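Local structure of bifunctional GH43-CE protein (Bacteroides eggerthii, 6MLY) at residues Tyr646-Lys651 and Asn708-Ala713. The protein probably acts on complex arabinoxylans, joining a family 43 glycoside hydrolase, likely a xylosidase, to a carbohydrate esterase in one chain. Residues are numbered along the deposited sequence; the frame is centred on the assembly and turned at random.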
ATOM      1  N   TYR A 646      35.467  -2.651 -23.046  1.00 78.15           N
ATOM      2  CA  TYR A 646      36.850  -3.070 -22.836  1.00 77.76           C
ATOM      3  C   TYR A 646      37.056  -4.481 -23.402  1.00 78.22           C
ATOM      4  O   TYR A 646      36.114  -5.261 -23.511  1.00 79.24           O
ATOM      5  CB  TYR A 646      37.215  -3.007 -21.350  1.00 76.62           C
ATOM      6  CG  TYR A 646      38.682  -2.785 -21.081  1.00 76.08           C
ATOM      7  CD1 TYR A 646      39.481  -3.801 -20.589  1.00 76.13           C
ATOM      8  CD2 TYR A 646      39.274  -1.557 -21.327  1.00 76.13           C
ATOM      9  CE1 TYR A 646      40.831  -3.601 -20.343  1.00 75.94           C
ATOM     10  CE2 TYR A 646      40.622  -1.341 -21.090  1.00 75.88           C
ATOM     11  CZ  TYR A 646      41.407  -2.367 -20.594  1.00 75.49           C
ATOM     12  OH  TYR A 646      42.739  -2.169 -20.357  1.00 74.61           O
ATOM     13  N   THR A 647      38.310  -4.787 -23.750  1.00 78.12           N
ATOM     14  CA  THR A 647      38.696  -6.029 -24.414  1.00 78.03           C
ATOM     15  C   THR A 647      39.996  -6.550 -23.798  1.00 76.91           C
ATOM     16  O   THR A 647      41.003  -5.891 -23.910  1.00 76.18           O
ATOM     17  CB  THR A 647      38.894  -5.803 -25.919  1.00 79.59           C
ATOM     18  OG1 THR A 647      37.652  -5.337 -26.440  1.00 80.47           O
ATOM     19  CG2 THR A 647      39.331  -7.042 -26.672  1.00 80.38           C
ATOM     20  N   ILE A 648      39.939  -7.717 -23.145  1.00 76.46           N
ATOM     21  CA  ILE A 648      41.127  -8.475 -22.767  1.00 76.09           C
ATOM     22  C   ILE A 648      41.130  -9.777 -23.574  1.00 77.48           C
ATOM     23  O   ILE A 648      40.115 -10.439 -23.699  1.00 77.70           O
ATOM     24  CB  ILE A 648      41.198  -8.730 -21.246  1.00 75.05           C
ATOM     25  CG1 ILE A 648      41.470  -7.436 -20.471  1.00 73.96           C
ATOM     26  CG2 ILE A 648      42.231  -9.804 -20.922  1.00 75.18           C
ATOM     27  CD1 ILE A 648      41.577  -7.604 -18.972  1.00 73.02           C
ATOM     28  N   GLY A 649      42.304 -10.129 -24.099  1.00 78.17           N
ATOM     29  CA  GLY A 649      42.465 -11.286 -24.957  1.00 79.45           C
ATOM     30  C   GLY A 649      41.462 -11.266 -26.093  1.00 80.60           C
ATOM     31  O   GLY A 649      41.402 -10.308 -26.850  1.00 80.79           O
ATOM     32  N   ALA A 650      40.651 -12.323 -26.175  1.00 81.82           N
ATOM     33  CA  ALA A 650      39.720 -12.534 -27.280  1.00 83.83           C
ATOM     34  C   ALA A 650      38.343 -11.925 -26.970  1.00 83.86           C
ATOM     35  O   ALA A 650      37.533 -11.750 -27.873  1.00 85.10           O
ATOM     36  CB  ALA A 650      39.613 -14.013 -27.557  1.00 85.23           C
ATOM     37  N   LYS A 651      38.100 -11.590 -25.698  1.00 82.74           N
ATOM     38  CA  LYS A 651      36.769 -11.333 -25.188  1.00 82.93           C
ATOM     39  C   LYS A 651      36.560  -9.830 -24.949  1.00 81.82           C
ATOM     40  O   LYS A 651      37.269  -9.219 -24.173  1.00 80.44           O
ATOM     41  CB  LYS A 651      36.564 -12.166 -23.919  1.00 82.86           C
ATOM     42  CG  LYS A 651      36.610 -13.675 -24.145  1.00 84.69           C
ATOM     43  CD  LYS A 651      35.498 -14.451 -23.450  1.00 85.53           C
ATOM     44  CE  LYS A 651      35.086 -15.711 -24.186  1.00 87.99           C
ATOM     45  NZ  LYS A 651      34.185 -16.553 -23.361  1.00 88.64           N
ATOM     46  N   ASN A 708      38.095 -19.500 -18.788  1.00 83.11           N
ATOM     47  CA  ASN A 708      37.578 -18.147 -19.064  1.00 82.48           C
ATOM     48  C   ASN A 708      38.338 -17.152 -18.175  1.00 81.29           C
ATOM     49  O   ASN A 708      37.752 -16.414 -17.385  1.00 80.34           O
ATOM     50  CB  ASN A 708      36.057 -18.064 -18.873  1.00 82.83           C
ATOM     51  CG  ASN A 708      35.271 -18.792 -19.944  1.00 84.55           C
ATOM     52  OD1 ASN A 708      35.830 -19.527 -20.754  1.00 85.50           O
ATOM     53  ND2 ASN A 708      33.964 -18.590 -19.967  1.00 85.62           N
ATOM     54  N   LEU A 709      39.662 -17.137 -18.340  1.00 80.88           N
ATOM     55  CA  LEU A 709      40.573 -16.360 -17.500  1.00 79.67           C
ATOM     56  C   LEU A 709      40.525 -14.882 -17.916  1.00 78.07           C
ATOM     57  O   LEU A 709      40.679 -13.999 -17.076  1.00 77.02           O
ATOM     58  CB  LEU A 709      41.981 -16.954 -17.630  1.00 80.01           C
ATOM     59  CG  LEU A 709      42.737 -17.142 -16.316  1.00 79.91           C
ATOM     60  CD1 LEU A 709      43.967 -18.012 -16.516  1.00 80.34           C
ATOM     61  CD2 LEU A 709      43.123 -15.799 -15.719  1.00 79.13           C
ATOM     62  N   ASP A 710      40.300 -14.636 -19.214  1.00 78.59           N
ATOM     63  CA  ASP A 710      40.088 -13.300 -19.779  1.00 77.99           C
ATOM     64  C   ASP A 710      38.870 -12.626 -19.129  1.00 77.04           C
ATOM     65  O   ASP A 710      38.974 -11.515 -18.603  1.00 75.80           O
ATOM     66  CB  ASP A 710      39.864 -13.363 -21.292  1.00 79.38           C
ATOM     67  CG  ASP A 710      41.086 -13.749 -22.105  1.00 80.30           C
ATOM     68  OD1 ASP A 710      42.179 -13.859 -21.515  1.00 80.45           O
ATOM     69  OD2 ASP A 710      40.934 -13.927 -23.330  1.00 81.71           O
ATOM     70  N   MET A 711      37.713 -13.299 -19.196  1.00 77.44           N
ATOM     71  CA  MET A 711      36.441 -12.749 -18.717  1.00 76.78           C
ATOM     72  C   MET A 711      36.541 -12.421 -17.218  1.00 75.79           C
ATOM     73  O   MET A 711      36.025 -11.398 -16.772  1.00 75.04           O
ATOM     74  CB  MET A 711      35.284 -13.725 -18.974  1.00 77.69           C
ATOM     75  CG  MET A 711      33.903 -13.192 -18.601  1.00 77.43           C
ATOM     76  SD  MET A 711      33.402 -11.661 -19.452  1.00 77.39           S
ATOM     77  CE  MET A 711      33.070 -12.271 -21.104  1.00 78.77           C
ATOM     78  N   LEU A 712      37.230 -13.271 -16.449  1.00 76.04           N
ATOM     79  CA  LEU A 712      37.403 -13.049 -15.009  1.00 75.48           C
ATOM     80  C   LEU A 712      38.140 -11.727 -14.745  1.00 74.53           C
ATOM     81  O   LEU A 712      37.880 -11.066 -13.733  1.00 74.24           O
ATOM     82  CB  LEU A 712      38.169 -14.223 -14.392  1.00 76.41           C
ATOM     83  CG  LEU A 712      37.411 -15.547 -14.298  1.00 77.57           C
ATOM     84  CD1 LEU A 712      38.139 -16.504 -13.363  1.00 77.84           C
ATOM     85  CD2 LEU A 712      35.965 -15.346 -13.849  1.00 77.36           C
ATOM     86  N   ALA A 713      39.064 -11.359 -15.640  1.00 74.44           N
ATOM     87  CA  ALA A 713      39.798 -10.096 -15.543  1.00 73.46           C
ATOM     88  C   ALA A 713      38.890  -8.924 -15.941  1.00 73.15           C
ATOM     89  O   ALA A 713      38.985  -7.835 -15.374  1.00 72.23           O
ATOM     90  CB  ALA A 713      41.039 -10.143 -16.401  1.00 73.74           C
TER
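Asp710, on the segment 708-713 that leads into helix 709-714, packs its carboxylate against the tight turn Ile648-Lys651 and accepts one long hydrogen bond from it. From CB onward its side chain lies against that turn: CB is 3.8 Å from Ile648 O, CG is near the same oxygen and Gly649 CA, and OD1 sits 4.1 Å from Ile648 CG2. The tip, OD2, accepts the hydrogen bond from Ala650 N at 3.3 Å, nearly straight at 160° but arriving from above the carboxylate plane. The CA atoms of Ile648 and Asp710 are 5.8 Å apart, a spacing that aspartate's single methylene spans. An alanine in place of Asp710 would probably leave Ala650 N without this acceptor and the turn less firmly tied to the helix. Glycine suits position 649 because the type II' turn gives it a positive phi (52°). In Ile648, with chi2 extended (-179°), CD1 reaches Ala713 CB at 3.7 Å; alanine's single methyl suits this close approach of isoleucine's longer branch. Further along the segment, the aliphatic part of Lys651 crosses Met711 at about a right angle, CD meeting CE at 4.0 Å. The contact thus sets the hairpin of strands 645-648 and 651-654 on the surface of the esterase-like domain against helix 709-714, where Ile648 and Lys651 also touch Leu714, while Met711 leans on Ile701 of helix 696-701.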